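Putative major capsid protein (PDB 6G44) probably builds the icosahedral shell of the mavirus virophage as its major capsid protein, a double jelly-roll subunit that associates in threes. Local coordinates at residues I127-Y132 and V425-P430; S333-M338 and L470-I475. One frame throughout, in Å; residues are numbered along the deposited sequence.

Contacts 1 and 2, their centres about 7 Å apart, lie on one sheet of the C-terminal half of this double jelly-roll chain and illustrate both levels of its construction. Contact 2 pairs strands 334-341 and 464-482 inside that sheet. Strand 425-428 of contact 1 is the neighbour of 334-341 in the same sheet, joined to it through the backbones of Phe-428 with Phe-335 and Ile-426 with Val-337. The segments alternate along the sequence, 127-132, 333-338, 425-430, 470-475, so distant parts of the sequence meet in one sheet, and helix 123-130, from the N-terminal half, packs on it and ties the two halves of the chain together.

Contact 1: residues I127-Y132 and V425-P430; sequences IKLHQY and VIFFRP
Helix-on-sheet packing is well illustrated where Leu-129 of helix 123-130 and nearby Tyr-132 meet strand 425-428. Two alternate residues of the strand, Val-425 and Phe-427, point at the helix. Leu-129 and Tyr-132 answer, each with CG anti to its own carbonyl carbon. Leu-129 starts obliquely, but chi2 of 171° sets CD1 anti to CA and leaves CD2 to meet Val-425 CG1 at 4.1 Å, the two side chains crossing at about a right angle. The other valine branch, CG2, approaches the Tyr-132 ring obliquely, 3.7 Å from CD2, while CG of Gln-131 lies over one face of that ring. Phe-427 comes in edge first: its CE2 is 4.0 Å from CB of Tyr-132, and its CZ lies 3.6 Å from the carbonyl O of Leu-129, which sits in the ring plane. Val-425 CG1 rests on one face of the same ring, so the valine probably helps to fix its tilt. The Leu-129 carbonyl also accepts the backbone N-H of Tyr-132, at 3.0 Å. All four side chains are buried, and the joint rests on apolar fit, with the positive ring edge of Phe-427 probably giving the carbonyl a mild electrostatic complement.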
loop_
_atom_site.group_PDB
_atom_site.type_symbol
_atom_site.label_atom_id
_atom_site.label_comp_id
_atom_site.label_asym_id
_atom_site.label_seq_id
_atom_site.Cartn_x
_atom_site.Cartn_y
_atom_site.Cartn_z
ATOM N N ILE C 127 -2.234 18.181 15.529
ATOM C CA ILE C 127 -2.432 17.521 14.236
ATOM C C ILE C 127 -1.453 18.055 13.227
ATOM O O ILE C 127 -1.076 17.289 12.322
ATOM C CB ILE C 127 -3.908 17.606 13.760
ATOM C CG1 ILE C 127 -4.230 16.590 12.658
ATOM C CG2 ILE C 127 -4.284 18.984 13.293
ATOM C CD1 ILE C 127 -3.935 15.147 12.997
ATOM N N LYS C 128 -1.030 19.313 13.326
ATOM C CA LYS C 128 -0.057 19.833 12.364
ATOM C C LYS C 128 1.233 19.030 12.400
ATOM O O LYS C 128 1.865 18.859 11.360
ATOM C CB LYS C 128 0.248 21.331 12.574
ATOM C CG LYS C 128 1.126 21.964 11.483
ATOM C CD LYS C 128 1.265 23.472 11.657
ATOM C CE LYS C 128 2.094 24.104 10.535
ATOM N NZ LYS C 128 2.254 25.590 10.658
ATOM N N LEU C 129 1.633 18.545 13.570
ATOM C CA LEU C 129 2.804 17.667 13.702
ATOM C C LEU C 129 2.467 16.232 13.380
ATOM O O LEU C 129 3.170 15.573 12.606
ATOM C CB LEU C 129 3.362 17.691 15.126
ATOM C CG LEU C 129 4.141 18.903 15.539
ATOM C CD1 LEU C 129 4.399 18.834 17.038
ATOM C CD2 LEU C 129 5.468 18.901 14.804
ATOM N N HIS C 130 1.398 15.727 13.976
ATOM C CA HIS C 130 1.026 14.331 13.924
ATOM C C HIS C 130 0.805 13.846 12.502
ATOM O O HIS C 130 1.106 12.686 12.167
ATOM C CB HIS C 130 -0.247 14.103 14.765
ATOM C CG HIS C 130 -0.656 12.678 14.888
ATOM N ND1 HIS C 130 0.105 11.752 15.560
ATOM C CD2 HIS C 130 -1.762 12.029 14.471
ATOM C CE1 HIS C 130 -0.514 10.587 15.533
ATOM N NE2 HIS C 130 -1.643 10.723 14.870
ATOM N N GLN C 131 0.266 14.718 11.644
ATOM C CA GLN C 131 -0.008 14.329 10.248
ATOM C C GLN C 131 1.252 13.901 9.496
ATOM O O GLN C 131 1.151 13.192 8.485
ATOM C CB GLN C 131 -0.720 15.458 9.468
ATOM C CG GLN C 131 0.124 16.687 9.231
ATOM C CD GLN C 131 -0.632 17.873 8.666
ATOM O OE1 GLN C 131 -1.726 17.725 8.130
ATOM N NE2 GLN C 131 -0.051 19.076 8.793
ATOM N N TYR C 132 2.415 14.352 9.974
ATOM C CA TYR C 132 3.689 14.104 9.276
ATOM C C TYR C 132 4.409 12.872 9.757
ATOM O O TYR C 132 5.363 12.466 9.097
ATOM C CB TYR C 132 4.644 15.285 9.389
ATOM C CG TYR C 132 4.223 16.475 8.598
ATOM C CD1 TYR C 132 4.204 16.445 7.210
ATOM C CD2 TYR C 132 3.847 17.646 9.219
ATOM C CE1 TYR C 132 3.837 17.556 6.473
ATOM C CE2 TYR C 132 3.477 18.761 8.494
ATOM C CZ TYR C 132 3.475 18.723 7.122
ATOM O OH TYR C 132 3.083 19.844 6.422
ATOM N N VAL C 425 9.620 19.219 8.389
ATOM C CA VAL C 425 9.509 18.958 9.829
ATOM C C VAL C 425 10.566 17.934 10.164
ATOM O O VAL C 425 10.619 16.876 9.538
ATOM C CB VAL C 425 8.126 18.418 10.249
ATOM C CG1 VAL C 425 8.072 18.163 11.744
ATOM C CG2 VAL C 425 7.040 19.421 9.857
ATOM N N ILE C 426 11.419 18.254 11.131
ATOM C CA ILE C 426 12.499 17.342 11.524
ATOM C C ILE C 426 12.199 16.764 12.905
ATOM O O ILE C 426 12.223 17.491 13.900
ATOM C CB ILE C 426 13.899 17.982 11.478
ATOM C CG1 ILE C 426 14.207 18.493 10.071
ATOM C CG2 ILE C 426 14.960 16.975 11.928
ATOM C CD1 ILE C 426 15.388 19.449 10.002
ATOM N N PHE C 427 11.938 15.473 12.965
ATOM C CA PHE C 427 11.729 14.741 14.202
ATOM C C PHE C 427 13.045 14.131 14.627
ATOM O O PHE C 427 13.714 13.473 13.807
ATOM C CB PHE C 427 10.689 13.628 14.018
ATOM C CG PHE C 427 9.298 14.127 13.729
ATOM C CD1 PHE C 427 8.460 14.517 14.766
ATOM C CD2 PHE C 427 8.788 14.186 12.421
ATOM C CE1 PHE C 427 7.169 14.944 14.508
ATOM C CE2 PHE C 427 7.485 14.600 12.178
ATOM C CZ PHE C 427 6.684 15.009 13.230
ATOM N N PHE C 428 13.476 14.369 15.875
ATOM C CA PHE C 428 14.694 13.722 16.411
ATOM C C PHE C 428 14.518 13.377 17.882
ATOM O O PHE C 428 13.752 14.041 18.590
ATOM C CB PHE C 428 15.963 14.573 16.178
ATOM C CG PHE C 428 16.072 15.792 17.068
ATOM C CD1 PHE C 428 16.717 15.721 18.292
ATOM C CD2 PHE C 428 15.580 17.039 16.652
ATOM C CE1 PHE C 428 16.797 16.836 19.118
ATOM C CE2 PHE C 428 15.693 18.151 17.458
ATOM C CZ PHE C 428 16.301 18.052 18.705
ATOM N N ARG C 429 15.158 12.292 18.296
ATOM C CA ARG C 429 15.096 11.785 19.672
ATOM C C ARG C 429 16.409 12.135 20.380
ATOM O O ARG C 429 17.436 12.325 19.725
ATOM C CB ARG C 429 14.949 10.267 19.644
ATOM C CG ARG C 429 13.712 9.753 18.934
ATOM C CD ARG C 429 13.739 8.256 18.908
ATOM N NE ARG C 429 12.614 7.666 18.188
ATOM C CZ ARG C 429 11.438 7.364 18.712
ATOM N NH1 ARG C 429 11.189 7.551 19.999
ATOM N NH2 ARG C 429 10.506 6.802 17.956
ATOM N N PRO C 430 16.425 12.146 21.709
ATOM C CA PRO C 430 17.706 12.391 22.397
ATOM C C PRO C 430 18.776 11.349 22.028
ATOM O O PRO C 430 19.970 11.684 21.926
ATOM C CB PRO C 430 17.324 12.367 23.881
ATOM C CG PRO C 430 15.980 11.801 23.960
ATOM C CD PRO C 430 15.295 12.042 22.651
#

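Contact 2: residues S333-M338 and L470-I475; sequences SMFAVM and LEVFSI
A classic beta bulge opens this antiparallel strand pair in the C-terminal jelly-roll half of the capsid protein, where strand 334-341 runs beside strand 464-482. Ser-333 and Met-334 both face Ile-475, whose carbonyl O takes the N-H of Met-334 at 3.2 Å and a weak, bent bond from Ser-333 N. The Ser-333 hydroxyl is satisfied by the terminal carboxylate of Gly-520. From Met-334 onward the ladder is regular: Met-334 with Ile-475, Ala-336 with Phe-473 and Met-338 with Glu-471 are hydrogen-bonded pairs, Phe-335 with Ser-474 and Val-337 with Val-472 non-hydrogen-bonded ones. The straightest rung is Phe-473 N to Ala-336 O, 2.8 Å long with 173° at the hydrogen, and its donor lies in the carbonyl plane.

The face bearing Met-334, Ala-336 and Met-338 is turned to helix 123-130 and Phe-427. There the small Ala-336 sits between bulkier neighbours on the other strand, Phe-473 and Ile-475. Ile-475 lies side by side with Met-334, its CD1 4.0 Å from the methionine CB, although the sulfur end of Met-334 bends off toward Arg-429. Met-338 holds CG in the crowded position between its backbone N and carbonyl carbon (chi1 81°); a further bend at chi3 swings CE obliquely across to 4.0 Å from CE1 of Phe-473.

On the reverse face Phe-335, with CG beside its backbone N, brings CD1 obliquely to Val-472 CG1, 4.3 Å away, and its ring meets that of Phe-428 with planes about 20° apart. The hydroxyl of Ser-474 is satisfied by Glu-296 of the next strand. At the far end, Leu-470 and Val-337 cross obliquely, bringing leucine CD1 to 3.6 Å from valine CG1.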
loop_
_atom_site.group_PDB
_atom_site.type_symbol
_atom_site.label_atom_id
_atom_site.label_comp_id
_atom_site.label_asym_id
_atom_site.label_seq_id
_atom_site.Cartn_x
_atom_site.Cartn_y
_atom_site.Cartn_z
ATOM N N SER C 333 10.947 12.316 25.049
ATOM C CA SER C 333 11.120 11.210 24.120
ATOM C C SER C 333 11.477 11.663 22.718
ATOM O O SER C 333 12.289 10.994 22.034
ATOM C CB SER C 333 9.822 10.410 24.057
ATOM O OG SER C 333 9.889 9.375 23.086
ATOM N N MET C 334 10.886 12.765 22.278
ATOM C CA MET C 334 11.118 13.222 20.914
ATOM C C MET C 334 10.946 14.727 20.830
ATOM O O MET C 334 10.223 15.328 21.623
ATOM C CB MET C 334 10.171 12.515 19.922
ATOM C CG MET C 334 10.547 12.701 18.441
ATOM S SD MET C 334 9.475 11.816 17.260
ATOM C CE MET C 334 9.912 10.124 17.564
ATOM N N PHE C 335 11.615 15.316 19.846
ATOM C CA PHE C 335 11.491 16.698 19.491
ATOM C C PHE C 335 11.078 16.834 18.047
ATOM O O PHE C 335 11.341 15.937 17.235
ATOM C CB PHE C 335 12.845 17.420 19.685
ATOM C CG PHE C 335 13.303 17.438 21.106
ATOM C CD1 PHE C 335 12.868 18.463 21.928
ATOM C CD2 PHE C 335 14.117 16.441 21.616
ATOM C CE1 PHE C 335 13.247 18.511 23.254
ATOM C CE2 PHE C 335 14.513 16.496 22.965
ATOM C CZ PHE C 335 14.061 17.532 23.753
ATOM N N ALA C 336 10.450 17.955 17.726
ATOM C CA ALA C 336 10.097 18.276 16.331
ATOM C C ALA C 336 10.482 19.726 16.064
ATOM O O ALA C 336 10.139 20.621 16.865
ATOM C CB ALA C 336 8.623 18.049 16.048
ATOM N N VAL C 337 11.150 19.959 14.950
ATOM C CA VAL C 337 11.591 21.293 14.543
ATOM C C VAL C 337 10.898 21.649 13.242
ATOM O O VAL C 337 10.913 20.859 12.282
ATOM C CB VAL C 337 13.117 21.322 14.331
ATOM C CG1 VAL C 337 13.579 22.728 13.944
ATOM C CG2 VAL C 337 13.833 20.847 15.572
ATOM N N MET C 338 10.314 22.843 13.184
ATOM C CA MET C 338 9.718 23.326 11.954
ATOM C C MET C 338 9.833 24.835 11.918
ATOM O O MET C 338 9.840 25.468 12.974
ATOM C CB MET C 338 8.271 22.828 11.804
ATOM C CG MET C 338 7.155 23.526 12.513
ATOM S SD MET C 338 5.529 22.862 11.965
ATOM C CE MET C 338 5.430 21.426 12.981
ATOM N N LEU C 470 10.634 29.865 13.817
ATOM C CA LEU C 470 11.232 28.578 14.226
ATOM C C LEU C 470 10.506 28.113 15.479
ATOM O O LEU C 470 10.406 28.859 16.455
ATOM C CB LEU C 470 12.734 28.735 14.496
ATOM C CG LEU C 470 13.446 27.597 15.222
ATOM C CD1 LEU C 470 13.322 26.257 14.486
ATOM C CD2 LEU C 470 14.904 27.897 15.487
ATOM N N GLU C 471 9.973 26.892 15.465
ATOM C CA GLU C 471 9.306 26.304 16.613
ATOM C C GLU C 471 9.953 24.966 16.913
ATOM O O GLU C 471 10.248 24.186 15.984
ATOM C CB GLU C 471 7.828 26.083 16.341
ATOM C CG GLU C 471 7.008 27.364 16.184
ATOM C CD GLU C 471 5.534 27.068 15.938
ATOM O OE1 GLU C 471 5.252 26.478 14.872
ATOM O OE2 GLU C 471 4.663 27.406 16.797
ATOM N N VAL C 472 10.182 24.706 18.195
ATOM C CA VAL C 472 10.708 23.434 18.687
ATOM C C VAL C 472 9.662 22.875 19.629
ATOM O O VAL C 472 9.314 23.511 20.631
ATOM C CB VAL C 472 12.070 23.579 19.390
ATOM C CG1 VAL C 472 12.580 22.222 19.868
ATOM C CG2 VAL C 472 13.038 24.256 18.433
ATOM N N PHE C 473 9.131 21.704 19.276
ATOM C CA PHE C 473 8.138 21.030 20.097
ATOM C C PHE C 473 8.758 19.851 20.798
ATOM O O PHE C 473 9.673 19.229 20.266
ATOM C CB PHE C 473 6.996 20.500 19.247
ATOM C CG PHE C 473 6.229 21.565 18.542
ATOM C CD1 PHE C 473 6.611 21.980 17.278
ATOM C CD2 PHE C 473 5.126 22.161 19.138
ATOM C CE1 PHE C 473 5.903 22.961 16.597
ATOM C CE2 PHE C 473 4.429 23.177 18.460
ATOM C CZ PHE C 473 4.821 23.557 17.194
ATOM N N SER C 474 8.281 19.553 22.004
ATOM C CA SER C 474 8.616 18.294 22.683
ATOM C C SER C 474 7.429 17.363 22.630
ATOM O O SER C 474 6.289 17.813 22.703
ATOM C CB SER C 474 9.015 18.496 24.130
ATOM O OG SER C 474 7.971 19.111 24.836
ATOM N N ILE C 475 7.722 16.064 22.560
ATOM C CA ILE C 475 6.720 15.029 22.681
ATOM C C ILE C 475 7.162 14.207 23.866
ATOM O O ILE C 475 8.204 13.551 23.812
ATOM C CB ILE C 475 6.594 14.166 21.409
ATOM C CG1 ILE C 475 6.235 15.070 20.216
ATOM C CG2 ILE C 475 5.529 13.096 21.615
ATOM C CD1 ILE C 475 7.320 15.267 19.197
#